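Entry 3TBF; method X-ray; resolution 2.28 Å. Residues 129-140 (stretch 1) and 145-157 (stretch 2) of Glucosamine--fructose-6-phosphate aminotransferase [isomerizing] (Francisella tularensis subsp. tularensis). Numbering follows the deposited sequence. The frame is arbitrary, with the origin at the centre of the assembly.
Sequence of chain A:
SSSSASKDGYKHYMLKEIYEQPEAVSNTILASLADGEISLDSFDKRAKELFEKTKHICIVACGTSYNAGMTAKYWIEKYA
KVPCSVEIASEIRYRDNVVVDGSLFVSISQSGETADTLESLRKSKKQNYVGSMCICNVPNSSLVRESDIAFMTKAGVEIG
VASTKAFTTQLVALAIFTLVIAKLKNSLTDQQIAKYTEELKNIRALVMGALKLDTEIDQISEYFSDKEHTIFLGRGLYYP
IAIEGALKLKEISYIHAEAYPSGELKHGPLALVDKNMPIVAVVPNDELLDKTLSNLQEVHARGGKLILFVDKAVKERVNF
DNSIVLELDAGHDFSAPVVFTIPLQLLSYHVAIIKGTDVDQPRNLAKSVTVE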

# COMPACT_ATOMS: atom_id res chain seq x y z
N TYR A 129 15.94 -17.52 5.52
CA TYR A 129 15.04 -17.35 6.68
C TYR A 129 15.40 -18.36 7.75
O TYR A 129 15.89 -19.45 7.43
CB TYR A 129 13.58 -17.56 6.30
CG TYR A 129 13.01 -16.51 5.38
CD1 TYR A 129 12.53 -15.33 5.88
CD2 TYR A 129 12.94 -16.72 4.02
CE1 TYR A 129 11.98 -14.36 5.06
CE2 TYR A 129 12.42 -15.77 3.18
CZ TYR A 129 11.92 -14.58 3.71
OH TYR A 129 11.40 -13.62 2.88
N VAL A 130 15.15 -18.03 9.01
CA VAL A 130 15.40 -18.96 10.11
C VAL A 130 14.32 -20.05 10.16
O VAL A 130 14.53 -21.13 10.70
CB VAL A 130 15.49 -18.23 11.48
CG1 VAL A 130 16.63 -17.23 11.48
CG2 VAL A 130 14.19 -17.52 11.83
N GLY A 131 13.16 -19.73 9.60
CA GLY A 131 12.04 -20.68 9.59
C GLY A 131 10.74 -20.06 9.13
O GLY A 131 10.71 -18.91 8.70
N SER A 132 9.66 -20.82 9.22
CA SER A 132 8.34 -20.37 8.77
C SER A 132 7.23 -20.68 9.78
O SER A 132 7.29 -21.65 10.54
CB SER A 132 7.99 -21.00 7.43
OG SER A 132 8.13 -22.41 7.50
N MSE A 133 6.21 -19.83 9.77
CA MSE A 133 5.04 -20.01 10.60
C MSE A 133 3.83 -19.68 9.78
O MSE A 133 3.82 -18.70 9.09
CB MSE A 133 5.08 -19.10 11.81
CG MSE A 133 3.78 -19.18 12.64
SE MSE A 133 3.88 -18.14 14.27
CE MSE A 133 3.43 -16.33 13.54
N CYS A 134 2.80 -20.48 9.88
CA CYS A 134 1.56 -20.21 9.21
C CYS A 134 0.49 -19.82 10.19
O CYS A 134 0.29 -20.49 11.19
CB CYS A 134 1.05 -21.46 8.50
SG CYS A 134 -0.46 -20.98 7.59
N ILE A 135 -0.22 -18.74 9.91
CA ILE A 135 -1.47 -18.46 10.62
C ILE A 135 -2.61 -18.93 9.74
O ILE A 135 -2.95 -18.27 8.76
CB ILE A 135 -1.65 -16.99 10.88
CG1 ILE A 135 -0.43 -16.47 11.60
CG2 ILE A 135 -2.96 -16.68 11.61
CD1 ILE A 135 -0.72 -15.80 12.74
N CYS A 136 -3.18 -20.10 10.06
CA CYS A 136 -4.11 -20.75 9.10
C CYS A 136 -5.33 -21.26 9.82
O CYS A 136 -5.30 -21.42 11.01
CB CYS A 136 -3.41 -21.86 8.27
SG CYS A 136 -4.52 -22.87 7.07
N ASN A 137 -6.41 -21.47 9.07
CA ASN A 137 -7.68 -21.96 9.60
C ASN A 137 -7.99 -23.45 9.32
O ASN A 137 -8.83 -24.05 10.00
CB ASN A 137 -8.85 -21.13 9.08
CG ASN A 137 -10.09 -21.30 9.96
OD1 ASN A 137 -10.01 -21.14 11.16
ND2 ASN A 137 -11.22 -21.61 9.35
N VAL A 138 -7.33 -24.03 8.34
CA VAL A 138 -7.57 -25.41 7.92
C VAL A 138 -6.36 -26.24 8.25
O VAL A 138 -5.34 -26.15 7.56
CB VAL A 138 -7.83 -25.49 6.41
CG1 VAL A 138 -7.89 -27.02 5.94
CG2 VAL A 138 -9.08 -24.69 6.06
N PRO A 139 -6.44 -27.07 9.30
CA PRO A 139 -5.30 -27.92 9.61
C PRO A 139 -5.19 -28.99 8.54
O PRO A 139 -6.21 -29.45 7.96
CB PRO A 139 -5.66 -28.55 10.98
CG PRO A 139 -7.16 -28.52 11.04
CD PRO A 139 -7.61 -27.35 10.16
N ASN A 140 -3.98 -29.39 8.26
CA ASN A 140 -3.79 -30.30 7.15
C ASN A 140 -4.05 -29.60 5.80
O ASN A 140 -4.85 -30.04 4.98
CB ASN A 140 -4.65 -31.57 7.28
CG ASN A 140 -4.25 -32.60 6.24
OD1 ASN A 140 -3.05 -32.80 6.00
ND2 ASN A 140 -5.24 -33.21 5.55
N ARG A 145 1.26 -27.91 6.48
CA ARG A 145 2.23 -29.00 6.35
C ARG A 145 3.64 -28.50 6.03
O ARG A 145 4.63 -28.98 6.54
CB ARG A 145 1.78 -30.02 5.31
CG ARG A 145 0.45 -30.71 5.68
CD ARG A 145 0.11 -31.85 4.70
NE ARG A 145 0.07 -31.38 3.32
CZ ARG A 145 -1.01 -31.07 2.63
NH1 ARG A 145 -2.21 -31.16 3.17
NH2 ARG A 145 -0.88 -30.66 1.38
N GLU A 146 3.71 -27.48 5.20
CA GLU A 146 5.00 -27.07 4.73
C GLU A 146 5.65 -26.03 5.60
O GLU A 146 6.81 -25.74 5.37
CB GLU A 146 4.90 -26.62 3.32
CG GLU A 146 4.49 -27.76 2.43
CD GLU A 146 4.34 -27.33 0.98
OE1 GLU A 146 5.21 -26.56 0.50
OE2 GLU A 146 3.36 -27.75 0.32
N SER A 147 4.95 -25.52 6.62
CA SER A 147 5.57 -24.56 7.52
C SER A 147 6.20 -25.26 8.72
O SER A 147 5.83 -26.37 9.06
CB SER A 147 4.53 -23.53 8.00
OG SER A 147 3.98 -22.84 6.90
N ASP A 148 7.15 -24.61 9.39
CA ASP A 148 7.71 -25.18 10.60
C ASP A 148 6.71 -25.20 11.73
O ASP A 148 6.69 -26.12 12.52
CB ASP A 148 8.91 -24.38 11.07
CG ASP A 148 10.03 -24.41 10.08
OD1 ASP A 148 10.13 -25.41 9.34
OD2 ASP A 148 10.82 -23.46 10.07
N ILE A 149 5.89 -24.16 11.84
CA ILE A 149 4.91 -24.08 12.89
C ILE A 149 3.62 -23.44 12.40
O ILE A 149 3.63 -22.61 11.49
CB ILE A 149 5.50 -23.36 14.12
CG1 ILE A 149 5.98 -21.95 13.81
CG2 ILE A 149 6.73 -24.09 14.64
CD1 ILE A 149 6.46 -21.25 15.09
N ALA A 150 2.52 -23.81 13.00
CA ALA A 150 1.23 -23.36 12.59
C ALA A 150 0.47 -22.89 13.82
O ALA A 150 0.30 -23.62 14.76
CB ALA A 150 0.49 -24.48 11.93
N PHE A 151 0.06 -21.64 13.83
CA PHE A 151 -0.90 -21.14 14.77
C PHE A 151 -2.28 -21.20 14.08
O PHE A 151 -2.51 -20.51 13.09
CB PHE A 151 -0.59 -19.72 15.16
CG PHE A 151 -1.52 -19.19 16.17
CD1 PHE A 151 -2.90 -19.29 15.98
CD2 PHE A 151 -1.06 -18.64 17.33
CE1 PHE A 151 -3.81 -18.82 16.92
CE2 PHE A 151 -1.98 -18.18 18.29
CZ PHE A 151 -3.35 -18.27 18.07
N MSE A 152 -3.20 -22.01 14.64
CA MSE A 152 -4.48 -22.22 14.03
C MSE A 152 -5.50 -21.22 14.61
O MSE A 152 -5.63 -21.08 15.79
CB MSE A 152 -4.98 -23.64 14.34
CG MSE A 152 -4.01 -24.76 13.97
SE MSE A 152 -3.47 -24.67 12.07
CE MSE A 152 -5.29 -25.00 11.34
N THR A 153 -6.21 -20.53 13.73
CA THR A 153 -7.39 -19.80 14.11
C THR A 153 -8.53 -20.81 14.29
O THR A 153 -8.42 -21.93 13.88
CB THR A 153 -7.76 -18.78 13.02
OG1 THR A 153 -7.91 -19.48 11.76
CG2 THR A 153 -6.66 -17.71 12.88
N LYS A 154 -9.59 -20.42 14.97
CA LYS A 154 -10.75 -21.28 15.10
C LYS A 154 -11.90 -20.54 14.51
O LYS A 154 -12.84 -20.22 15.22
CB LYS A 154 -11.09 -21.54 16.53
CG LYS A 154 -9.99 -22.11 17.40
CD LYS A 154 -9.16 -23.10 16.71
CE LYS A 154 -8.71 -24.13 17.64
NZ LYS A 154 -7.35 -24.56 17.37
N ALA A 155 -11.82 -20.23 13.24
CA ALA A 155 -12.91 -19.56 12.59
C ALA A 155 -14.05 -20.52 12.17
O ALA A 155 -15.18 -20.06 12.00
CB ALA A 155 -12.40 -18.74 11.42
N GLY A 156 -13.79 -21.83 12.04
CA GLY A 156 -14.75 -22.73 11.40
C GLY A 156 -14.79 -22.42 9.92
O GLY A 156 -13.89 -21.80 9.43
N VAL A 157 -15.85 -22.80 9.22
CA VAL A 157 -15.90 -22.69 7.77
C VAL A 157 -16.64 -21.43 7.36
O VAL A 157 -17.59 -21.02 8.06
CB VAL A 157 -16.70 -23.92 7.19
CG1 VAL A 157 -16.64 -23.92 5.67
CG2 VAL A 157 -16.17 -25.25 7.78
O HOH W 1 4.62 -19.99 6.58
O HOH W 2 -8.72 -24.40 12.64

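Two parallel strands, 131-136 and 149-152, form the middle of this contact, their axes 19° apart and 4.6 Å at closest approach. The backbone ladder does the pairing: C134 N donates to I149 O (2.8 Å), F151 N to C134 O (2.9 Å), C136 N to F151 O (3.1 Å) and T153 N to C136 O (3.0 Å), so on the first strand the even residues carry the bonds in both directions. Side chains add bonds at the start and end of the ladder and cover its two faces.

At the start, S132 and D148 bind each other through a reciprocal exchange. S132 takes chi1 = 52° (p), which places OG where D148 N can donate to it at 3.1 Å. D148, with chi1 = -63° (m), swings its carboxylate back so that OD2 accepts from S132 N at 3.0 Å. Each side chain thus serves the other residue's backbone NH, and I149 N to S132 O (3.2 Å) opens the regular ladder just beyond. The carboxylate lies tight over G131, with D148 OD2 3.1 Å from G131 CA; an ideal CB on that glycine would sit 2.6 Å from the same oxygen, a clash. The absence of a side chain is therefore part of how this start is packed.

Within the sheet, neighbours alternate faces. M133 and I149 share one face with I135 and F151. M133 is t at chi1 and chi2, leading its selenium end away from the second stretch, while its CB still packs against I149 CG1 at 3.6 Å; I149 is p, then t. F151, also t, turns its ring away from the first stretch, so I135 and F151 meet at the backbone, with I135 CA 3.4 Å from F151 O, rather than through their side chains. On the other face, C134 is paired with the small A150 and C136 with M152; both cysteines are t. The t rotamer of C136 also puts SG within reach of its own stretch, where V138 N donates to it at 3.3 Å.

M152 behaves differently from the other selenomethionine. All three of its chi angles are m, a compact curl that brings its end back toward the first stretch, where CE lies 3.5 Å from P139 CD. The methyl thus covers the chain as it leaves the strand.

N137 closes the ladder. Its chi1 of -161° (t) and chi2 of 52° bring the amide to the second stretch, where OD1 accepts from T153 OG1 (2.7 Å) and A155 N (2.9 Å), while ND2 donates to G156 O (2.7 Å). T153 is p, the rotamer that aims its hydroxyl at this oxygen. One asparagine so ties down three residues of the second stretch, T153, A155 and G156, and G156, at phi 70°, adopts a backbone that favours glycine. A water joins the two main chains here, donating to N137 O (2.7 Å) and T153 O (2.8 Å).

Beyond this, R145 NH1 reaches N140 OD1 at 3.4 Å, a weak bond near the guanidinium plane between two exposed side chains.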